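Local coordinates for protein ribose transcriptional regulator (Enterococcus faecium DO, PDB 4RK1) that binds ribose in the cleft between the two lobes of its sugar-binding domain and probably represses transcription as a DNA-binding regulator of the LacI family, at residues 131-134 with 135-139; 138-141 with 142-146; 149-153 with 154-158; 235-239 with 240-244. All blocks are in the same frame, centred on the assembly; numbering follows the deposited sequence.

Contact 1. Residues 131-134 with 135-139. With RIB (alpha-D-ribofuranose), chain K.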
loop_
_atom_site.group_PDB
_atom_site.type_symbol
_atom_site.label_atom_id
_atom_site.label_comp_id
_atom_site.label_asym_id
_atom_site.label_seq_id
_atom_site.Cartn_x
_atom_site.Cartn_y
_atom_site.Cartn_z
ATOM N N VAL B 131 -3.891 -21.250 -3.435
ATOM C CA VAL B 131 -4.729 -20.056 -3.508
ATOM C C VAL B 131 -4.039 -19.073 -4.438
ATOM O O VAL B 131 -2.953 -18.566 -4.139
ATOM C CB VAL B 131 -4.962 -19.443 -2.106
ATOM C CG1 VAL B 131 -5.743 -18.137 -2.199
ATOM C CG2 VAL B 131 -5.708 -20.427 -1.215
ATOM N N TYR B 132 -4.655 -18.809 -5.582
ATOM C CA TYR B 132 -3.968 -18.082 -6.647
ATOM C C TYR B 132 -4.945 -17.288 -7.502
ATOM O O TYR B 132 -6.132 -17.573 -7.500
ATOM C CB TYR B 132 -3.197 -19.073 -7.514
ATOM C CG TYR B 132 -4.088 -20.040 -8.250
ATOM C CD1 TYR B 132 -4.606 -21.155 -7.609
ATOM C CD2 TYR B 132 -4.423 -19.833 -9.582
ATOM C CE1 TYR B 132 -5.431 -22.042 -8.270
ATOM C CE2 TYR B 132 -5.252 -20.718 -10.257
ATOM C CZ TYR B 132 -5.751 -21.822 -9.596
ATOM O OH TYR B 132 -6.576 -22.714 -10.249
ATOM N N PRO B 133 -4.443 -16.290 -8.245
ATOM C CA PRO B 133 -5.322 -15.490 -9.085
ATOM C C PRO B 133 -5.799 -16.244 -10.313
ATOM O O PRO B 133 -4.992 -16.817 -11.030
ATOM C CB PRO B 133 -4.434 -14.322 -9.508
ATOM C CG PRO B 133 -3.044 -14.851 -9.432
ATOM C CD PRO B 133 -3.056 -15.780 -8.260
ATOM N N GLU B 134 -7.102 -16.236 -10.564
ATOM C CA GLU B 134 -7.611 -16.824 -11.799
ATOM C C GLU B 134 -6.920 -16.158 -12.994
ATOM O O GLU B 134 -6.723 -14.939 -13.003
ATOM C CB GLU B 134 -9.127 -16.665 -11.900
ATOM C CG GLU B 134 -9.750 -17.611 -12.920
ATOM C CD GLU B 134 -11.204 -17.302 -13.211
ATOM O OE1 GLU B 134 -11.835 -16.576 -12.416
ATOM O OE2 GLU B 134 -11.713 -17.791 -14.243
ATOM N N ASN B 135 -6.537 -16.963 -13.983
ATOM C CA ASN B 135 -5.753 -16.482 -15.125
ATOM C C ASN B 135 -4.481 -15.774 -14.657
ATOM O O ASN B 135 -4.320 -14.574 -14.884
ATOM C CB ASN B 135 -6.584 -15.535 -16.000
ATOM C CG ASN B 135 -7.933 -16.118 -16.370
ATOM O OD1 ASN B 135 -8.011 -17.182 -16.986
ATOM N ND2 ASN B 135 -9.005 -15.424 -15.993
ATOM N N PRO B 136 -3.574 -16.516 -13.997
ATOM C CA PRO B 136 -2.403 -15.870 -13.404
ATOM C C PRO B 136 -1.469 -15.280 -14.448
ATOM O O PRO B 136 -1.381 -15.801 -15.554
ATOM C CB PRO B 136 -1.709 -17.015 -12.657
ATOM C CG PRO B 136 -2.161 -18.252 -13.349
ATOM C CD PRO B 136 -3.566 -17.975 -13.785
ATOM N N PRO B 137 -0.767 -14.189 -14.107
ATOM C CA PRO B 137 0.299 -13.753 -15.005
ATOM C C PRO B 137 1.433 -14.783 -15.061
ATOM O O PRO B 137 1.508 -15.663 -14.205
ATOM C CB PRO B 137 0.765 -12.432 -14.380
ATOM C CG PRO B 137 0.421 -12.558 -12.942
ATOM C CD PRO B 137 -0.838 -13.365 -12.887
ATOM N N GLU B 138 2.300 -14.668 -16.061
ATOM C CA GLU B 138 3.312 -15.696 -16.345
ATOM C C GLU B 138 4.298 -15.908 -15.186
ATOM O O GLU B 138 4.724 -17.022 -14.938
ATOM C CB GLU B 138 4.063 -15.366 -17.651
ATOM C CG GLU B 138 5.287 -16.235 -17.952
ATOM C CD GLU B 138 4.985 -17.726 -18.003
ATOM O OE1 GLU B 138 3.970 -18.109 -18.620
ATOM O OE2 GLU B 138 5.773 -18.518 -17.434
ATOM N N ASN B 139 4.655 -14.845 -14.479
ATOM C CA ASN B 139 5.545 -14.984 -13.333
ATOM C C ASN B 139 4.892 -15.796 -12.215
ATOM O O ASN B 139 5.542 -16.637 -11.573
ATOM C CB ASN B 139 6.047 -13.615 -12.831
ATOM C CG ASN B 139 4.929 -12.672 -12.424
ATOM O OD1 ASN B 139 3.891 -12.602 -13.075
ATOM N ND2 ASN B 139 5.151 -11.922 -11.342
HETATM O O5 RIB K . 2.095 -9.453 -4.676
HETATM C C5 RIB K . 1.727 -9.039 -5.998
HETATM C C4 RIB K . 2.262 -10.038 -6.924
HETATM O O4 RIB K . 1.971 -9.682 -8.286
HETATM C C3 RIB K . 3.742 -9.982 -6.577
HETATM O O3 RIB K . 4.074 -11.287 -6.140
HETATM C C2 RIB K . 4.389 -9.501 -7.859
HETATM O O2 RIB K . 5.501 -10.292 -8.244
HETATM C C1 RIB K . 3.243 -9.377 -8.885
HETATM O O1 RIB K . 3.472 -10.130 -10.060
#

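Contact 2. Residues 138-141 with 142-146. With RIB (alpha-D-ribofuranose), chain K.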
loop_
_atom_site.group_PDB
_atom_site.type_symbol
_atom_site.label_atom_id
_atom_site.label_comp_id
_atom_site.label_asym_id
_atom_site.label_seq_id
_atom_site.Cartn_x
_atom_site.Cartn_y
_atom_site.Cartn_z
ATOM N N GLU B 138 2.300 -14.668 -16.061
ATOM C CA GLU B 138 3.312 -15.696 -16.345
ATOM C C GLU B 138 4.298 -15.908 -15.186
ATOM O O GLU B 138 4.724 -17.022 -14.938
ATOM C CB GLU B 138 4.063 -15.366 -17.651
ATOM C CG GLU B 138 5.287 -16.235 -17.952
ATOM C CD GLU B 138 4.985 -17.726 -18.003
ATOM O OE1 GLU B 138 3.970 -18.109 -18.620
ATOM O OE2 GLU B 138 5.773 -18.518 -17.434
ATOM N N ASN B 139 4.655 -14.845 -14.479
ATOM C CA ASN B 139 5.545 -14.984 -13.333
ATOM C C ASN B 139 4.892 -15.796 -12.215
ATOM O O ASN B 139 5.542 -16.637 -11.573
ATOM C CB ASN B 139 6.047 -13.615 -12.831
ATOM C CG ASN B 139 4.929 -12.672 -12.424
ATOM O OD1 ASN B 139 3.891 -12.602 -13.075
ATOM N ND2 ASN B 139 5.151 -11.922 -11.342
ATOM N N VAL B 140 3.599 -15.562 -12.005
ATOM C CA VAL B 140 2.845 -16.299 -11.006
ATOM C C VAL B 140 2.705 -17.749 -11.453
ATOM O O VAL B 140 2.823 -18.669 -10.643
ATOM C CB VAL B 140 1.474 -15.639 -10.735
ATOM C CG1 VAL B 140 0.578 -16.542 -9.901
ATOM C CG2 VAL B 140 1.666 -14.304 -10.020
ATOM N N HIS B 141 2.456 -17.951 -12.745
ATOM C CA HIS B 141 2.372 -19.299 -13.301
ATOM C C HIS B 141 3.668 -20.073 -13.035
ATOM O O HIS B 141 3.632 -21.241 -12.684
ATOM C CB HIS B 141 2.096 -19.223 -14.798
ATOM C CG HIS B 141 2.139 -20.545 -15.490
ATOM N ND1 HIS B 141 1.196 -21.527 -15.277
ATOM C CD2 HIS B 141 3.008 -21.046 -16.402
ATOM C CE1 HIS B 141 1.484 -22.578 -16.024
ATOM N NE2 HIS B 141 2.579 -22.311 -16.716
ATOM N N ALA B 142 4.812 -19.410 -13.187
ATOM C CA ALA B 142 6.090 -20.056 -12.949
ATOM C C ALA B 142 6.242 -20.493 -11.490
ATOM O O ALA B 142 6.852 -21.530 -11.224
ATOM C CB ALA B 142 7.237 -19.155 -13.369
ATOM N N ARG B 143 5.686 -19.726 -10.548
ATOM C CA ARG B 143 5.687 -20.140 -9.137
ATOM C C ARG B 143 4.916 -21.444 -8.977
ATOM O O ARG B 143 5.336 -22.354 -8.255
ATOM C CB ARG B 143 5.058 -19.084 -8.222
ATOM C CG ARG B 143 5.719 -17.726 -8.294
ATOM C CD ARG B 143 4.974 -16.663 -7.500
ATOM N NE ARG B 143 5.455 -15.337 -7.872
ATOM C CZ ARG B 143 4.937 -14.191 -7.446
ATOM N NH1 ARG B 143 3.899 -14.181 -6.610
ATOM N NH2 ARG B 143 5.465 -13.045 -7.872
ATOM N N ILE B 144 3.769 -21.520 -9.637
ATOM C CA ILE B 144 2.914 -22.699 -9.545
ATOM C C ILE B 144 3.640 -23.920 -10.129
ATOM O O ILE B 144 3.610 -25.007 -9.544
ATOM C CB ILE B 144 1.542 -22.450 -10.224
ATOM C CG1 ILE B 144 0.752 -21.398 -9.435
ATOM C CG2 ILE B 144 0.745 -23.742 -10.345
ATOM C CD1 ILE B 144 -0.488 -20.880 -10.150
ATOM N N GLU B 145 4.332 -23.716 -11.244
ATOM C CA GLU B 145 5.105 -24.784 -11.868
ATOM C C GLU B 145 6.222 -25.275 -10.946
ATOM O O GLU B 145 6.443 -26.477 -10.826
ATOM C CB GLU B 145 5.679 -24.326 -13.211
ATOM C CG GLU B 145 4.628 -24.068 -14.286
ATOM C CD GLU B 145 3.819 -25.306 -14.612
ATOM O OE1 GLU B 145 4.442 -26.345 -14.912
ATOM O OE2 GLU B 145 2.570 -25.240 -14.556
ATOM N N GLY B 146 6.907 -24.354 -10.281
ATOM C CA GLY B 146 7.953 -24.739 -9.339
ATOM C C GLY B 146 7.384 -25.516 -8.169
ATOM O O GLY B 146 7.991 -26.479 -7.679
HETATM O O5 RIB K . 2.095 -9.453 -4.676
HETATM C C5 RIB K . 1.727 -9.039 -5.998
HETATM C C4 RIB K . 2.262 -10.038 -6.924
HETATM O O4 RIB K . 1.971 -9.682 -8.286
HETATM C C3 RIB K . 3.742 -9.982 -6.577
HETATM O O3 RIB K . 4.074 -11.287 -6.140
HETATM C C2 RIB K . 4.389 -9.501 -7.859
HETATM O O2 RIB K . 5.501 -10.292 -8.244
HETATM C C1 RIB K . 3.243 -9.377 -8.885
HETATM O O1 RIB K . 3.472 -10.130 -10.060
HETATM O O HOH W 1 7.562 -12.340 -9.807
#

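Contact 3. Residues 149-153 with 154-158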
loop_
_atom_site.group_PDB
_atom_site.type_symbol
_atom_site.label_atom_id
_atom_site.label_comp_id
_atom_site.label_asym_id
_atom_site.label_seq_id
_atom_site.Cartn_x
_atom_site.Cartn_y
_atom_site.Cartn_z
ATOM N N SER B 149 6.753 -28.982 -9.312
ATOM C CA SER B 149 8.035 -29.689 -9.329
ATOM C C SER B 149 8.359 -30.285 -7.957
ATOM O O SER B 149 8.845 -31.407 -7.871
ATOM C CB SER B 149 9.153 -28.740 -9.781
ATOM O OG SER B 149 10.384 -29.410 -9.911
ATOM N N ALA B 150 8.080 -29.539 -6.885
ATOM C CA ALA B 150 8.230 -30.059 -5.531
ATOM C C ALA B 150 7.292 -31.240 -5.273
ATOM O O ALA B 150 7.696 -32.237 -4.686
ATOM C CB ALA B 150 8.008 -28.962 -4.494
ATOM N N LEU B 151 6.046 -31.139 -5.725
ATOM C CA LEU B 151 5.115 -32.263 -5.616
ATOM C C LEU B 151 5.647 -33.507 -6.336
ATOM O O LEU B 151 5.497 -34.620 -5.832
ATOM C CB LEU B 151 3.742 -31.908 -6.189
ATOM C CG LEU B 151 2.934 -30.813 -5.503
ATOM C CD1 LEU B 151 1.644 -30.591 -6.278
ATOM C CD2 LEU B 151 2.643 -31.154 -4.052
ATOM N N ASP B 152 6.251 -33.314 -7.506
ATOM C CA ASP B 152 6.863 -34.415 -8.258
ATOM C C ASP B 152 7.955 -35.109 -7.458
ATOM O O ASP B 152 8.063 -36.329 -7.481
ATOM C CB ASP B 152 7.476 -33.925 -9.578
ATOM C CG ASP B 152 6.437 -33.456 -10.580
ATOM O OD1 ASP B 152 5.233 -33.743 -10.396
ATOM O OD2 ASP B 152 6.845 -32.795 -11.561
ATOM N N VAL B 153 8.770 -34.340 -6.747
ATOM C CA VAL B 153 9.793 -34.936 -5.902
ATOM C C VAL B 153 9.165 -35.868 -4.861
ATOM O O VAL B 153 9.694 -36.946 -4.583
ATOM C CB VAL B 153 10.660 -33.858 -5.223
ATOM C CG1 VAL B 153 11.560 -34.463 -4.152
ATOM C CG2 VAL B 153 11.485 -33.125 -6.273
ATOM N N TYR B 154 8.039 -35.452 -4.293
ATOM C CA TYR B 154 7.344 -36.255 -3.287
ATOM C C TYR B 154 6.318 -37.212 -3.910
ATOM O O TYR B 154 5.558 -37.861 -3.194
ATOM C CB TYR B 154 6.664 -35.346 -2.268
ATOM C CG TYR B 154 7.591 -34.832 -1.193
ATOM C CD1 TYR B 154 8.498 -33.806 -1.459
ATOM C CD2 TYR B 154 7.567 -35.373 0.090
ATOM C CE1 TYR B 154 9.357 -33.341 -0.478
ATOM C CE2 TYR B 154 8.423 -34.905 1.083
ATOM C CZ TYR B 154 9.308 -33.884 0.794
ATOM O OH TYR B 154 10.161 -33.416 1.769
ATOM N N GLN B 155 6.300 -37.292 -5.239
ATOM C CA GLN B 155 5.368 -38.147 -5.966
ATOM C C GLN B 155 3.926 -37.961 -5.498
ATOM O O GLN B 155 3.166 -38.920 -5.374
ATOM C CB GLN B 155 5.817 -39.611 -5.872
ATOM C CG GLN B 155 7.118 -39.858 -6.621
ATOM C CD GLN B 155 7.729 -41.217 -6.334
ATOM O OE1 GLN B 155 7.599 -41.757 -5.235
ATOM N NE2 GLN B 155 8.416 -41.770 -7.324
ATOM N N ILE B 156 3.557 -36.708 -5.244
ATOM C CA ILE B 156 2.183 -36.368 -4.926
ATOM C C ILE B 156 1.491 -36.288 -6.285
ATOM O O ILE B 156 2.044 -35.698 -7.229
ATOM C CB ILE B 156 2.053 -35.013 -4.196
ATOM C CG1 ILE B 156 2.980 -34.932 -2.970
ATOM C CG2 ILE B 156 0.607 -34.762 -3.789
ATOM C CD1 ILE B 156 2.569 -35.781 -1.791
ATOM N N PRO B 157 0.310 -36.915 -6.414
ATOM C CA PRO B 157 -0.400 -36.781 -7.689
ATOM C C PRO B 157 -0.964 -35.368 -7.847
ATOM O O PRO B 157 -1.681 -34.907 -6.960
ATOM C CB PRO B 157 -1.520 -37.823 -7.584
ATOM C CG PRO B 157 -1.718 -38.053 -6.123
ATOM C CD PRO B 157 -0.407 -37.773 -5.451
ATOM N N HIS B 158 -0.638 -34.695 -8.956
ATOM C CA HIS B 158 -1.048 -33.295 -9.181
ATOM C C HIS B 158 -2.545 -33.032 -8.955
ATOM O O HIS B 158 -2.943 -31.882 -8.788
ATOM C CB HIS B 158 -0.658 -32.797 -10.586
ATOM C CG HIS B 158 0.806 -32.514 -10.758
ATOM N ND1 HIS B 158 1.348 -32.135 -11.968
ATOM C CD2 HIS B 158 1.840 -32.573 -9.886
ATOM C CE1 HIS B 158 2.651 -31.961 -11.832
ATOM N NE2 HIS B 158 2.976 -32.222 -10.578
#

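Contact 4. Residues 235-239 with 240-244. With RIB (alpha-D-ribofuranose), chain K.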
loop_
_atom_site.group_PDB
_atom_site.type_symbol
_atom_site.label_atom_id
_atom_site.label_comp_id
_atom_site.label_asym_id
_atom_site.label_seq_id
_atom_site.Cartn_x
_atom_site.Cartn_y
_atom_site.Cartn_z
ATOM N N ILE B 235 7.888 -16.648 0.888
ATOM C CA ILE B 235 9.032 -16.546 -0.025
ATOM C C ILE B 235 9.337 -15.078 -0.270
ATOM O O ILE B 235 8.520 -14.345 -0.808
ATOM C CB ILE B 235 8.744 -17.241 -1.369
ATOM C CG1 ILE B 235 8.304 -18.691 -1.140
ATOM C CG2 ILE B 235 9.943 -17.149 -2.301
ATOM C CD1 ILE B 235 9.249 -19.516 -0.290
ATOM N N ALA B 236 10.520 -14.640 0.139
ATOM C CA ALA B 236 10.879 -13.244 0.015
ATOM C C ALA B 236 11.399 -12.949 -1.383
ATOM O O ALA B 236 12.352 -13.560 -1.821
ATOM C CB ALA B 236 11.943 -12.872 1.044
ATOM N N GLN B 237 10.751 -12.018 -2.076
ATOM C CA GLN B 237 11.341 -11.350 -3.219
ATOM C C GLN B 237 12.131 -10.165 -2.679
ATOM O O GLN B 237 11.715 -9.552 -1.698
ATOM C CB GLN B 237 10.256 -10.832 -4.158
ATOM C CG GLN B 237 9.471 -11.898 -4.894
ATOM C CD GLN B 237 8.641 -11.310 -6.014
ATOM O OE1 GLN B 237 7.414 -11.204 -5.916
ATOM N NE2 GLN B 237 9.305 -10.898 -7.076
ATOM N N PRO B 238 13.273 -9.831 -3.301
ATOM C CA PRO B 238 14.014 -8.648 -2.855
ATOM C C PRO B 238 13.390 -7.400 -3.498
ATOM O O PRO B 238 13.907 -6.874 -4.496
ATOM C CB PRO B 238 15.428 -8.914 -3.379
ATOM C CG PRO B 238 15.204 -9.694 -4.641
ATOM C CD PRO B 238 13.966 -10.533 -4.398
ATOM N N ILE B 239 12.287 -6.940 -2.921
ATOM C CA ILE B 239 11.354 -6.034 -3.612
ATOM C C ILE B 239 11.989 -4.673 -3.870
ATOM O O ILE B 239 11.983 -4.164 -4.985
ATOM C CB ILE B 239 10.056 -5.792 -2.808
ATOM C CG1 ILE B 239 9.409 -7.113 -2.383
ATOM C CG2 ILE B 239 9.064 -4.981 -3.643
ATOM C CD1 ILE B 239 8.350 -6.953 -1.322
ATOM N N PHE B 240 12.533 -4.088 -2.813
ATOM C CA PHE B 240 13.144 -2.773 -2.897
ATOM C C PHE B 240 14.319 -2.812 -3.871
ATOM O O PHE B 240 14.460 -1.926 -4.714
ATOM C CB PHE B 240 13.592 -2.338 -1.487
ATOM C CG PHE B 240 14.151 -0.938 -1.414
ATOM C CD1 PHE B 240 13.309 0.156 -1.320
ATOM C CD2 PHE B 240 15.527 -0.724 -1.394
ATOM C CE1 PHE B 240 13.818 1.441 -1.216
ATOM C CE2 PHE B 240 16.043 0.560 -1.305
ATOM C CZ PHE B 240 15.188 1.642 -1.216
ATOM N N GLU B 241 15.148 -3.851 -3.758
ATOM C CA GLU B 241 16.315 -4.031 -4.633
ATOM C C GLU B 241 15.925 -4.234 -6.082
ATOM O O GLU B 241 16.633 -3.787 -6.971
ATOM C CB GLU B 241 17.165 -5.230 -4.186
ATOM C CG GLU B 241 18.496 -5.372 -4.921
ATOM C CD GLU B 241 19.225 -6.674 -4.617
ATOM O OE1 GLU B 241 18.791 -7.420 -3.718
ATOM O OE2 GLU B 241 20.241 -6.957 -5.283
ATOM N N LEU B 242 14.817 -4.940 -6.305
ATOM C CA LEU B 242 14.249 -5.111 -7.637
ATOM C C LEU B 242 13.935 -3.755 -8.263
ATOM O O LEU B 242 14.266 -3.497 -9.420
ATOM C CB LEU B 242 12.986 -5.977 -7.554
ATOM C CG LEU B 242 12.173 -6.210 -8.818
ATOM C CD1 LEU B 242 13.013 -6.915 -9.865
ATOM C CD2 LEU B 242 10.931 -7.022 -8.484
ATOM N N GLY B 243 13.329 -2.875 -7.481
ATOM C CA GLY B 243 13.066 -1.508 -7.930
ATOM C C GLY B 243 14.322 -0.724 -8.238
ATOM O O GLY B 243 14.431 -0.098 -9.294
ATOM N N GLN B 244 15.280 -0.763 -7.319
ATOM C CA GLN B 244 16.581 -0.130 -7.542
ATOM C C GLN B 244 17.255 -0.636 -8.820
ATOM O O GLN B 244 17.773 0.148 -9.604
ATOM C CB GLN B 244 17.516 -0.404 -6.374
ATOM C CG GLN B 244 17.161 0.289 -5.068
ATOM C CD GLN B 244 18.179 -0.035 -3.992
ATOM O OE1 GLN B 244 18.440 -1.202 -3.708
ATOM N NE2 GLN B 244 18.779 0.993 -3.413
HETATM O O5 RIB K . 2.095 -9.453 -4.676
HETATM C C5 RIB K . 1.727 -9.039 -5.998
HETATM C C4 RIB K . 2.262 -10.038 -6.924
HETATM O O4 RIB K . 1.971 -9.682 -8.286
HETATM C C3 RIB K . 3.742 -9.982 -6.577
HETATM O O3 RIB K . 4.074 -11.287 -6.140
HETATM C C2 RIB K . 4.389 -9.501 -7.859
HETATM O O2 RIB K . 5.501 -10.292 -8.244
HETATM C C1 RIB K . 3.243 -9.377 -8.885
HETATM O O1 RIB K . 3.472 -10.130 -10.060
#

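Contact 1. Residues 131-134 with 135-139
P133 and P136 meet with their rings crossed at about a right angle, CG of P133 coming within 4.1 Å of CB of P136. The same CG approaches CD of P137 at 4.4 Å, and the ring that closes strand 128-133 therefore rests against two further prolines as the chain turns toward helix 138-153. E134 and N135, both exposed, lie side by side and point the same way, with the carboxylate and amide planes 31° apart. ND2 of N135 stays 4.0 Å from OE2 of E134, so the two run alongside each other without bonding. O of P133 stands 3.3 Å from N of P136, but a proline nitrogen has no hydrogen to give; ring packing and the restricted proline backbone probably shape this bend. The backbone of E134 still pairs with T166 of the edge strand, and P133 also touches F168 of the ligand pocket. P137 occupies the N-cap position of the helix. Two residues on, CG of N139 is set between its backbone N and carbonyl carbon (chi1 58°), which turns the amide toward the sugar: ND2 donates to O1 of the ribofuranose at 2.8 Å in a nearly straight bond of 164°. The prolines form the bend here; a strand end followed by a helix N-terminus that contributes a pocket residue is characteristic of the beta-alpha-beta units of LacI-type, periplasmic-binding-protein-like folds.

Contact 2. Residues 138-141 with 142-146
A142 takes its place in the i to i+4 ladder of helix 138-153, the helix of a beta-alpha-beta unit between strands 128-133 and 161-166: its N donates to O of E138 at 3.0 Å, and its methyl lies against the first turn and D109. R143, next along, bonds through N to O of N139 and sends its side chain back along the helix toward the sugar. The chain is extended from CG to NE, which carries the guanidinium to the ribofuranose: NH1 reaches O3 at 2.9 Å and NH2 reaches the same O3 at 2.8 Å. A weaker, more bent bond (128°) runs from NH2 to O2. CG2 of V140 sits over one face of the group, 4.1 Å from NH1. A water near the guanidinium plane accepts from NH2 of R143 at 2.9 Å and also from ND2 of N139, then donates to O2 of the sugar, so the two side chains share a bridge to the ligand. Outside the segments, NE of R143 forms a salt bridge with D109, which, together with the sugar bonds, helps fix the rotation of the group. I144 follows, its N bonded to O of V140 and its side chain packed on L130 and Y132 of strand 128-133. E145, bent at chi2 (-61°), brings CG over one face of the H141 ring, 3.9 Å from the centroid and 24° off the normal, in a CH-pi contact, while OE2 of E145 stands 3.2 Å from CE1 of H141.

Contact 3. Residues 149-153 with 154-158
Y154 turns the edge of its ring to the backbone of A150, CD1 standing 3.7 Å from O of A150 and near the ring plane. The same CD1 lies 4.1 Å from CG1 of V153, where the valine and tyrosine side chains cross at a slant. The H158 imidazole is approached obliquely by OD1 of D152 and by CD1 of L151. Its plane and the D152 carboxylate differ by 18°, and NE2 of H158 gives OD1 of D152 a short but weak bond of 2.7 Å, bent to 121°. NE2 is also weakly bonded to O of K148, so that one N-H is shared between two partners; H158 is poorly ordered, and its hold is probably loose. Between the two rings the helix ends in a Schellman motif. Q155, with positive phi, is its C-prime residue: N of I156 returns to O of L151 at 2.9 Å, while N of Q155 meets O of D152 at 3.0 Å from above the carbonyl plane, 75° out of it. L151 and I156, which flank the turn, supply its apolar contact, leaning across each other with CD2 of L151 3.9 Å from CB of I156. Both I156 and Y154 rest on L121, and A150 on M118, so the end of helix 138-153 lies against helix 109-122 before the loop leads into edge strand 161-166.

Contact 4. Residues 235-239 with 240-244
A chi1 of -172° swings CG of E241 away from its backbone N, and the rest of the chain stays extended, which lays the carboxylate beside P238: OE1 of E241 comes 3.7 Å from CB of P238. CB of L242 fits between two carbonyls, 3.3 Å from O of P238 and 3.3 Å from O of I239. P238 is the centre of an inverse gamma turn and occupies the N-cap position, so the chain bends sharply from strand into helix. Its O accepts from N of L242 at 2.8 Å, nearly in line with the carbonyl bond, and O of I239 accepts from N of G243 at 3.1 Å, the first rungs of helix 239-255. These residues form one of the crossings between the two lobes of the periplasmic-binding-protein-like fold: strand 233-236 arrives from one lobe and helix 239-255 continues in the other, against helix 20-33 and strand 103-107. Q237, just before the bend, projects its side chain into the pocket toward the ribofuranose; the orientation of its amide is uncertain. Q237 and I239 both touch F21, another residue of the pocket, while P238 packs on T107 and L242 on V105, both of strand 103-107. F240 meets R27 and D31 of helix 20-33, and the side-chain NE2 of Q244 donates to OD2 of the same D31.

Contacts 1 and 2 share E138 and N139, and contact 3 follows farther along helix 138-153, at its end and in the loop beyond. Contacts 1 and 2 have centres about 8 Å apart and pack together, CG of P133 lying 4.0 Å from CG1 of V140. Contact 3, at the far end of the helix, has its centre about 15 Å from that of contact 2 and does not touch the sugar. Contact 4 comes from elsewhere in the chain, its centre about 19 Å from that of contact 1, yet its Q237 lies close to R143 of contact 2. Contacts 1, 2 and 4 thus converge on the ribofuranose, also bound by D94, Q95, N192 and D220.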